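Local coordinates for glutathione S-transferase family protein (Pseudomonas putida, PDB 3LXZ) that probably catalyses the conjugation of reduced glutathione to a broad range of hydrophobic electrophiles, as a member of the glutathione S-transferase superfamily, at residues 36-39 against 40-43; 58-62 against 63-67; 116-119 against 120-124. All blocks are in the same frame, centred on the assembly; numbering follows the deposited sequence.

Contact 1. Residues 36-39 against 40-43; sequences GQAP and QALE
Gly-36 turns its carbonyl toward Ala-41 and Leu-42 where the loop after strand 28-32 winds into the short helix 39-42 of the thioredoxin-like N-terminal domain. Its positive phi, 84° with an extended psi, would jam a side chain against the preceding carbonyl, which explains the glycine. Gly-36 O lies 3.6 Å from Ala-41 CB, buried without a polar partner. In Gln-37 a bend at chi2 (-56°) brings OE1 to 3.7 Å from Leu-42 CD2; the carbonyl of Arg-47 holds its NE2, which fixes the amide. Leu-42 fits because its fork divides between two carbonyls, CD2 at Gly-36 O and CD1 3.6 Å from Gln-37 O. Ala-38 supplies the acceptor of the first turn: Leu-42 N donates to Ala-38 O over 2.9 Å, and Ala-41 N adds a weak bond to the same oxygen. Being a mere methyl, Ala-41 CB can lie 3.4 Å from Ala-38 O. Pro-39 suits the start of a helix, where a backbone N-H would find no acceptor in a preceding turn and its absence costs nothing. Its carbonyl oxygen accepts a weak bond from Glu-43 N, and Glu-43 CG passes 3.7 Å from Pro-39 O.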
ATOM      1  N   GLY A  36      -5.621  -1.266  17.371  1.00 22.76           N
ATOM      2  CA  GLY A  36      -6.973  -0.748  17.555  1.00 22.92           C
ATOM      3  C   GLY A  36      -6.963   0.751  17.867  1.00 24.20           C
ATOM      4  O   GLY A  36      -5.918   1.436  17.849  1.00 23.42           O
ATOM      5  N   GLN A  37      -8.148   1.262  18.167  1.00 25.48           N
ATOM      6  CA  GLN A  37      -8.399   2.710  18.216  1.00 27.53           C
ATOM      7  C   GLN A  37      -8.340   3.373  19.600  1.00 28.21           C
ATOM      8  O   GLN A  37      -8.640   4.572  19.731  1.00 27.78           O
ATOM      9  CB  GLN A  37      -9.759   3.012  17.554  1.00 27.06           C
ATOM     10  CG  GLN A  37      -9.914   2.434  16.149  1.00 28.98           C
ATOM     11  CD  GLN A  37      -8.793   2.903  15.231  1.00 32.05           C
ATOM     12  OE1 GLN A  37      -8.437   4.086  15.232  1.00 31.27           O
ATOM     13  NE2 GLN A  37      -8.213   1.967  14.465  1.00 33.31           N
ATOM     14  N   ALA A  38      -7.959   2.627  20.637  1.00 29.65           N
ATOM     15  CA  ALA A  38      -7.784   3.249  21.948  1.00 30.68           C
ATOM     16  C   ALA A  38      -6.684   4.315  21.870  1.00 31.72           C
ATOM     17  O   ALA A  38      -5.689   4.134  21.141  1.00 31.52           O
ATOM     18  CB  ALA A  38      -7.445   2.207  23.019  1.00 31.37           C
ATOM     19  N   PRO A  39      -6.856   5.436  22.607  1.00 32.47           N
ATOM     20  CA  PRO A  39      -5.882   6.525  22.531  1.00 33.08           C
ATOM     21  C   PRO A  39      -4.464   6.094  22.855  1.00 33.36           C
ATOM     22  O   PRO A  39      -3.516   6.587  22.225  1.00 34.08           O
ATOM     23  CB  PRO A  39      -6.397   7.544  23.563  1.00 33.29           C
ATOM     24  CG  PRO A  39      -7.888   7.299  23.600  1.00 32.71           C
ATOM     25  CD  PRO A  39      -8.052   5.817  23.395  1.00 32.79           C
ATOM     26  N   GLN A  40      -4.291   5.186  23.811  1.00 33.28           N
ATOM     27  CA  GLN A  40      -2.939   4.720  24.117  1.00 32.98           C
ATOM     28  C   GLN A  40      -2.322   3.911  22.953  1.00 30.62           C
ATOM     29  O   GLN A  40      -1.116   3.991  22.712  1.00 31.54           O
ATOM     30  CB  GLN A  40      -2.898   3.897  25.422  1.00 33.54           C
ATOM     31  CG  GLN A  40      -2.967   4.741  26.703  1.00 38.35           C
ATOM     32  CD  GLN A  40      -2.573   3.946  27.965  1.00 44.45           C
ATOM     33  OE1 GLN A  40      -1.479   4.132  28.519  1.00 46.52           O
ATOM     34  NE2 GLN A  40      -3.464   3.050  28.411  1.00 46.67           N
ATOM     35  N   ALA A  41      -3.163   3.147  22.256  1.00 28.60           N
ATOM     36  CA  ALA A  41      -2.735   2.285  21.153  1.00 26.29           C
ATOM     37  C   ALA A  41      -2.359   3.148  19.951  1.00 24.63           C
ATOM     38  O   ALA A  41      -1.375   2.864  19.277  1.00 24.14           O
ATOM     39  CB  ALA A  41      -3.821   1.320  20.791  1.00 25.90           C
ATOM     40  N   LEU A  42      -3.102   4.238  19.734  1.00 23.52           N
ATOM     41  CA  LEU A  42      -2.826   5.173  18.619  1.00 23.03           C
ATOM     42  C   LEU A  42      -1.513   5.913  18.800  1.00 24.01           C
ATOM     43  O   LEU A  42      -0.909   6.388  17.826  1.00 23.70           O
ATOM     44  CB  LEU A  42      -3.970   6.176  18.411  1.00 22.68           C
ATOM     45  CG  LEU A  42      -5.250   5.525  17.878  1.00 21.50           C
ATOM     46  CD1 LEU A  42      -6.451   6.525  17.723  1.00 24.97           C
ATOM     47  CD2 LEU A  42      -5.029   4.736  16.594  1.00 19.89           C
ATOM     48  N   GLU A  43      -1.069   6.035  20.049  1.00 24.48           N
ATOM     49  CA  GLU A  43       0.243   6.612  20.301  1.00 26.10           C
ATOM     50  C   GLU A  43       1.402   5.721  19.856  1.00 24.27           C
ATOM     51  O   GLU A  43       2.502   6.204  19.590  1.00 25.39           O
ATOM     52  CB  GLU A  43       0.397   6.964  21.783  1.00 27.49           C
ATOM     53  CG  GLU A  43      -0.243   8.290  22.169  1.00 32.76           C
ATOM     54  CD  GLU A  43       0.405   8.817  23.421  1.00 39.53           C
ATOM     55  OE1 GLU A  43       1.155   9.819  23.335  1.00 42.39           O
ATOM     56  OE2 GLU A  43       0.219   8.165  24.474  1.00 41.65           O
TER

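Contact 2. Residues 58-62 against 63-67; sequences GFLSE and TSVIL
Strand 58-61 leads through Glu-62 into helix 63-67, the axes of the two segments making 125° and approaching to 7.2 Å. Leu-60 points toward the helix, while Glu-62 meets it through its CB and its backbone oxygen. Glu-62, the N-cap residue, makes the corner with a positive phi of 81°, and its carbonyl starts the helix: Ile-66 N donates to Glu-62 O at 2.9 Å. With CG1 of Ile-66 anti to the carbonyl carbon (chi1 -70°) and the chain extended at chi2, CD1 reaches 3.4 Å from Leu-60 O, while CG1 meets Leu-60 CB at 4.2 Å. A branched chain fits here because it fills the angle between strand and helix, next to Val-17 and Leu-53. An alanine here would lack CG1 and CD1 and is likely to open a gap beside Leu-60, leaving Val-17 and Leu-53 without their neighbour. Val-65 sets CG2 3.8 Å from Glu-62 CB and CB 3.6 Å from the buried Ser-61 O. The polar ends reach out: Ser-61 OG bonds to Glu-92 and Glu-62 OE2 to Tyr-100, both of the second subunit, whereas Thr-63 OG1 bonds to Tyr-13 O. Thr-63 is seen to bind glutathione in this protein, though none is bound to this chain, and the run Thr-Ser-Val-Ile-Leu resembles the SNAIL/TRAIL motif with which glutathione transferases begin this helix.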
ATOM      1  N   GLY A  58      12.764   5.263  17.558  1.00 24.84           N
ATOM      2  CA  GLY A  58      11.294   5.325  17.712  1.00 22.59           C
ATOM      3  C   GLY A  58      10.540   4.228  16.960  1.00 21.40           C
ATOM      4  O   GLY A  58      11.125   3.266  16.509  1.00 20.23           O
ATOM      5  N   PHE A  59       9.219   4.364  16.873  1.00 20.42           N
ATOM      6  CA  PHE A  59       8.359   3.335  16.306  1.00 20.38           C
ATOM      7  C   PHE A  59       8.184   3.481  14.796  1.00 20.00           C
ATOM      8  O   PHE A  59       8.039   4.608  14.298  1.00 20.55           O
ATOM      9  CB  PHE A  59       6.959   3.450  16.912  1.00 20.25           C
ATOM     10  CG  PHE A  59       6.861   3.028  18.344  1.00 25.21           C
ATOM     11  CD1 PHE A  59       7.061   1.697  18.719  1.00 26.92           C
ATOM     12  CD2 PHE A  59       6.509   3.965  19.325  1.00 25.89           C
ATOM     13  CE1 PHE A  59       6.944   1.326  20.067  1.00 27.74           C
ATOM     14  CE2 PHE A  59       6.389   3.593  20.666  1.00 28.85           C
ATOM     15  CZ  PHE A  59       6.596   2.279  21.026  1.00 27.12           C
ATOM     16  N   LEU A  60       8.173   2.351  14.079  1.00 18.16           N
ATOM     17  CA  LEU A  60       7.740   2.301  12.666  1.00 17.86           C
ATOM     18  C   LEU A  60       6.589   1.326  12.554  1.00 16.31           C
ATOM     19  O   LEU A  60       6.699   0.210  13.073  1.00 18.09           O
ATOM     20  CB  LEU A  60       8.871   1.798  11.752  1.00 17.79           C
ATOM     21  CG  LEU A  60      10.065   2.679  11.430  1.00 19.84           C
ATOM     22  CD1 LEU A  60      11.169   1.897  10.750  1.00 23.03           C
ATOM     23  CD2 LEU A  60       9.641   3.883  10.564  1.00 22.54           C
ATOM     24  N   SER A  61       5.487   1.727  11.908  1.00 16.67           N
ATOM     25  CA  SER A  61       4.349   0.856  11.641  1.00 16.36           C
ATOM     26  C   SER A  61       4.310   0.503  10.151  1.00 16.64           C
ATOM     27  O   SER A  61       5.093   1.043   9.379  1.00 16.83           O
ATOM     28  CB  SER A  61       3.032   1.543  12.071  1.00 16.87           C
ATOM     29  OG  SER A  61       2.714   2.586  11.160  1.00 19.44           O
ATOM     30  N   GLU A  62       3.407  -0.406   9.756  1.00 17.40           N
ATOM     31  CA  GLU A  62       3.197  -0.877   8.353  1.00 16.43           C
ATOM     32  C   GLU A  62       4.232  -1.934   7.959  1.00 16.74           C
ATOM     33  O   GLU A  62       5.427  -1.612   7.790  1.00 16.14           O
ATOM     34  CB  GLU A  62       3.223   0.253   7.302  1.00 17.15           C
ATOM     35  CG  GLU A  62       2.157   1.354   7.533  1.00 16.65           C
ATOM     36  CD  GLU A  62       0.727   0.874   7.337  1.00 19.95           C
ATOM     37  OE1 GLU A  62       0.496  -0.072   6.540  1.00 23.89           O
ATOM     38  OE2 GLU A  62      -0.189   1.462   7.963  1.00 19.45           O
ATOM     39  N   THR A  63       3.780  -3.183   7.813  1.00 16.77           N
ATOM     40  CA  THR A  63       4.703  -4.285   7.471  1.00 17.27           C
ATOM     41  C   THR A  63       5.645  -3.945   6.311  1.00 17.20           C
ATOM     42  O   THR A  63       6.874  -4.159   6.403  1.00 17.87           O
ATOM     43  CB  THR A  63       3.917  -5.608   7.209  1.00 18.50           C
ATOM     44  OG1 THR A  63       3.439  -6.102   8.476  1.00 18.81           O
ATOM     45  CG2 THR A  63       4.810  -6.683   6.563  1.00 17.90           C
ATOM     46  N   SER A  64       5.090  -3.438   5.213  1.00 16.19           N
ATOM     47  CA  SER A  64       5.930  -3.154   4.051  1.00 16.47           C
ATOM     48  C   SER A  64       7.075  -2.200   4.431  1.00 16.14           C
ATOM     49  O   SER A  64       8.218  -2.402   4.013  1.00 16.00           O
ATOM     50  CB  SER A  64       5.126  -2.610   2.879  1.00 17.12           C
ATOM     51  OG  SER A  64       4.558  -1.359   3.209  1.00 18.26           O
ATOM     52  N   VAL A  65       6.751  -1.160   5.217  1.00 15.24           N
ATOM     53  CA  VAL A  65       7.749  -0.161   5.652  1.00 15.46           C
ATOM     54  C   VAL A  65       8.796  -0.782   6.585  1.00 14.62           C
ATOM     55  O   VAL A  65      10.034  -0.589   6.414  1.00 16.17           O
ATOM     56  CB  VAL A  65       7.039   1.029   6.361  1.00 13.86           C
ATOM     57  CG1 VAL A  65       8.064   1.976   7.084  1.00 16.25           C
ATOM     58  CG2 VAL A  65       6.159   1.782   5.370  1.00 16.03           C
ATOM     59  N   ILE A  66       8.292  -1.547   7.560  1.00 14.52           N
ATOM     60  CA  ILE A  66       9.141  -2.247   8.526  1.00 15.50           C
ATOM     61  C   ILE A  66      10.153  -3.188   7.841  1.00 15.19           C
ATOM     62  O   ILE A  66      11.368  -3.182   8.151  1.00 15.38           O
ATOM     63  CB  ILE A  66       8.293  -2.986   9.566  1.00 14.99           C
ATOM     64  CG1 ILE A  66       7.619  -1.987  10.476  1.00 15.36           C
ATOM     65  CG2 ILE A  66       9.142  -3.933  10.403  1.00 15.56           C
ATOM     66  CD1 ILE A  66       6.351  -2.564  11.176  1.00 15.14           C
ATOM     67  N   LEU A  67       9.657  -3.967   6.880  1.00 15.22           N
ATOM     68  CA  LEU A  67      10.519  -4.923   6.174  1.00 15.29           C
ATOM     69  C   LEU A  67      11.641  -4.207   5.397  1.00 15.91           C
ATOM     70  O   LEU A  67      12.806  -4.663   5.390  1.00 15.12           O
ATOM     71  CB  LEU A  67       9.701  -5.829   5.228  1.00 15.13           C
ATOM     72  CG  LEU A  67       8.695  -6.777   5.856  1.00 17.17           C
ATOM     73  CD1 LEU A  67       7.871  -7.468   4.773  1.00 17.47           C
ATOM     74  CD2 LEU A  67       9.509  -7.793   6.662  1.00 17.38           C
TER

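Contact 3. Residues 116-119 against 120-124; sequences MSVE and PLIKE
Glu-119 gives its backbone oxygen to two amides of the turn that follows it. Lys-123 N donates to Glu-119 O at 3.1 Å with an N-H...O angle of 154°, the regular helical bond, and Ile-122 N reaches the same oxygen weakly. A water continues the polar network: it accepts from an early helix amide, Leu-121 N, at 3.0 Å and is weakly tied to the carboxylate by donating to Glu-119 OE1. The bend at chi2 (-80°) folds the Glu-119 chain so that OE1 sits 3.4 Å from Pro-120 CD; an acid suits a helix start, whose dipole would probably stabilise its charge. Charge pairing belongs to Lys-123, whose NZ forms a salt bridge with Glu-111 OE2, the oxygen that also accepts from Val-118 N. Turns at chi3 and chi4 fold this lysine back, bringing CE to 3.2 Å from Val-118 O. Apolar packing rests on Ile-122 CD1, which touches Glu-119 CB at 3.9 Å; Val-118 lies beside Ile-122 too, but the short approach of its CG1 is a model error on which nothing rests. Beyond this chain, Glu-119 packs on Leu-121 of the second subunit, and Leu-121 on its Glu-119. The whole is a helix N-terminus, with Glu-119 as N-cap and proline in the first turn, opening helix 120-140 of the helical C-terminal domain of glutathione transferases.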
HETATM    1  N   MSE A 116     -19.402 -14.252  11.579  1.00 40.63           N
HETATM    2  CA  MSE A 116     -20.343 -13.126  11.427  1.00 40.98           C
HETATM    3  C   MSE A 116     -20.490 -12.728   9.953  1.00 40.08           C
HETATM    4  O   MSE A 116     -19.567 -12.143   9.373  1.00 40.30           O
HETATM    5  CB  MSE A 116     -19.862 -11.903  12.235  1.00 41.68           C
HETATM    6  CG  MSE A 116     -19.875 -12.066  13.768  1.00 46.30           C
HETATM    7 SE   MSE A 116     -21.574 -12.833  14.451  1.00 59.37          SE
HETATM    8  CE  MSE A 116     -22.814 -11.396  13.862  1.00 53.95           C
ATOM      9  N   SER A 117     -21.643 -13.016   9.354  1.00 38.57           N
ATOM     10  CA  SER A 117     -21.847 -12.762   7.920  1.00 37.20           C
ATOM     11  C   SER A 117     -21.644 -11.303   7.482  1.00 36.06           C
ATOM     12  O   SER A 117     -21.991 -10.360   8.189  1.00 35.06           O
ATOM     13  CB  SER A 117     -23.215 -13.258   7.444  1.00 37.55           C
ATOM     14  OG  SER A 117     -23.203 -14.663   7.285  1.00 38.31           O
ATOM     15  N   VAL A 118     -21.078 -11.157   6.292  1.00 34.71           N
ATOM     16  CA  VAL A 118     -20.706  -9.873   5.756  1.00 33.25           C
ATOM     17  C   VAL A 118     -21.820  -9.435   4.791  1.00 32.52           C
ATOM     18  O   VAL A 118     -22.493 -10.278   4.184  1.00 30.81           O
ATOM     19  CB  VAL A 118     -19.327 -10.003   5.066  1.00 33.54           C
ATOM     20  CG1 VAL A 118     -19.000  -8.794   4.274  1.00 34.06           C
ATOM     21  CG2 VAL A 118     -18.257 -10.214   6.110  1.00 33.03           C
ATOM     22  N   GLU A 119     -22.024  -8.118   4.680  1.00 31.44           N
ATOM     23  CA  GLU A 119     -22.979  -7.582   3.711  1.00 30.37           C
ATOM     24  C   GLU A 119     -22.743  -8.134   2.301  1.00 28.93           C
ATOM     25  O   GLU A 119     -21.603  -8.267   1.854  1.00 28.12           O
ATOM     26  CB  GLU A 119     -22.900  -6.053   3.674  1.00 31.13           C
ATOM     27  CG  GLU A 119     -23.374  -5.357   4.954  1.00 33.65           C
ATOM     28  CD  GLU A 119     -24.904  -5.246   5.048  1.00 36.95           C
ATOM     29  OE1 GLU A 119     -25.630  -5.816   4.185  1.00 39.50           O
ATOM     30  OE2 GLU A 119     -25.374  -4.576   5.991  1.00 37.90           O
ATOM     31  N   PRO A 120     -23.831  -8.433   1.582  1.00 27.37           N
ATOM     32  CA  PRO A 120     -23.722  -8.956   0.226  1.00 26.38           C
ATOM     33  C   PRO A 120     -22.958  -8.035  -0.721  1.00 25.03           C
ATOM     34  O   PRO A 120     -22.281  -8.522  -1.607  1.00 24.58           O
ATOM     35  CB  PRO A 120     -25.180  -9.052  -0.212  1.00 26.21           C
ATOM     36  CG  PRO A 120     -25.893  -9.312   1.069  1.00 26.39           C
ATOM     37  CD  PRO A 120     -25.228  -8.414   2.046  1.00 27.83           C
ATOM     38  N   LEU A 121     -23.082  -6.719  -0.555  1.00 23.82           N
ATOM     39  CA  LEU A 121     -22.346  -5.787  -1.418  1.00 24.14           C
ATOM     40  C   LEU A 121     -20.820  -5.921  -1.188  1.00 23.45           C
ATOM     41  O   LEU A 121     -20.011  -5.774  -2.112  1.00 23.11           O
ATOM     42  CB  LEU A 121     -22.772  -4.355  -1.091  1.00 24.29           C
ATOM     43  CG  LEU A 121     -23.140  -3.297  -2.112  1.00 29.94           C
ATOM     44  CD1 LEU A 121     -24.503  -3.643  -2.743  1.00 32.47           C
ATOM     45  CD2 LEU A 121     -23.147  -1.889  -1.456  1.00 28.99           C
ATOM     46  N   ILE A 122     -20.446  -6.169   0.059  1.00 22.93           N
ATOM     47  CA  ILE A 122     -19.044  -6.318   0.428  1.00 23.18           C
ATOM     48  C   ILE A 122     -18.494  -7.633  -0.151  1.00 22.87           C
ATOM     49  O   ILE A 122     -17.353  -7.683  -0.635  1.00 23.03           O
ATOM     50  CB  ILE A 122     -18.861  -6.236   1.967  1.00 22.31           C
ATOM     51  CG1 ILE A 122     -19.057  -4.792   2.445  1.00 23.92           C
ATOM     52  CG2 ILE A 122     -17.445  -6.742   2.379  1.00 22.92           C
ATOM     53  CD1 ILE A 122     -19.265  -4.626   3.981  1.00 29.02           C
ATOM     54  N   LYS A 123     -19.309  -8.679  -0.142  1.00 23.67           N
ATOM     55  CA  LYS A 123     -18.900  -9.985  -0.712  1.00 23.97           C
ATOM     56  C   LYS A 123     -18.675  -9.917  -2.223  1.00 24.55           C
ATOM     57  O   LYS A 123     -17.648 -10.405  -2.746  1.00 23.52           O
ATOM     58  CB  LYS A 123     -19.918 -11.087  -0.335  1.00 25.40           C
ATOM     59  CG  LYS A 123     -19.783 -11.548   1.135  1.00 28.05           C
ATOM     60  CD  LYS A 123     -20.570 -12.827   1.437  1.00 31.65           C
ATOM     61  CE  LYS A 123     -21.967 -12.539   1.969  1.00 33.25           C
ATOM     62  NZ  LYS A 123     -22.387 -13.578   2.990  1.00 35.59           N
ATOM     63  N   GLU A 124     -19.626  -9.292  -2.919  1.00 24.05           N
ATOM     64  CA  GLU A 124     -19.537  -9.071  -4.362  1.00 24.70           C
ATOM     65  C   GLU A 124     -18.257  -8.354  -4.718  1.00 23.54           C
ATOM     66  O   GLU A 124     -17.576  -8.752  -5.652  1.00 21.84           O
ATOM     67  CB  GLU A 124     -20.717  -8.250  -4.879  1.00 25.80           C
ATOM     68  CG  GLU A 124     -22.022  -8.974  -4.759  1.00 31.62           C
ATOM     69  CD  GLU A 124     -23.267  -8.143  -5.126  1.00 38.97           C
ATOM     70  OE1 GLU A 124     -23.209  -6.878  -5.257  1.00 40.72           O
ATOM     71  OE2 GLU A 124     -24.318  -8.804  -5.278  1.00 42.28           O
TER
HETATM   72  O   HOH W   1     -25.147  -5.158   0.956  1.00 30.90           O

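In the fold
From the N terminus the chain passes through three such local turns in series, none nesting in or crossing another. Contact 1 turns the loop after strand 28-32 into helix 39-42, and contact 2 closes the corner between edge strand 58-61 and helix 63-73; both belong to the N-terminal domain, with centres about 17 Å apart and nearest atoms about 5 Å apart, near glutathione-binding residues such as Lys-49. Contact 3 joins the loop after helix 109-114 to helix 120-140 in the C-terminal domain, its centre about 28 Å from that of contact 1 and 31 Å from that of contact 2. All three reach the second subunit, contact 1 through Leu-42 packing on its Arg-139.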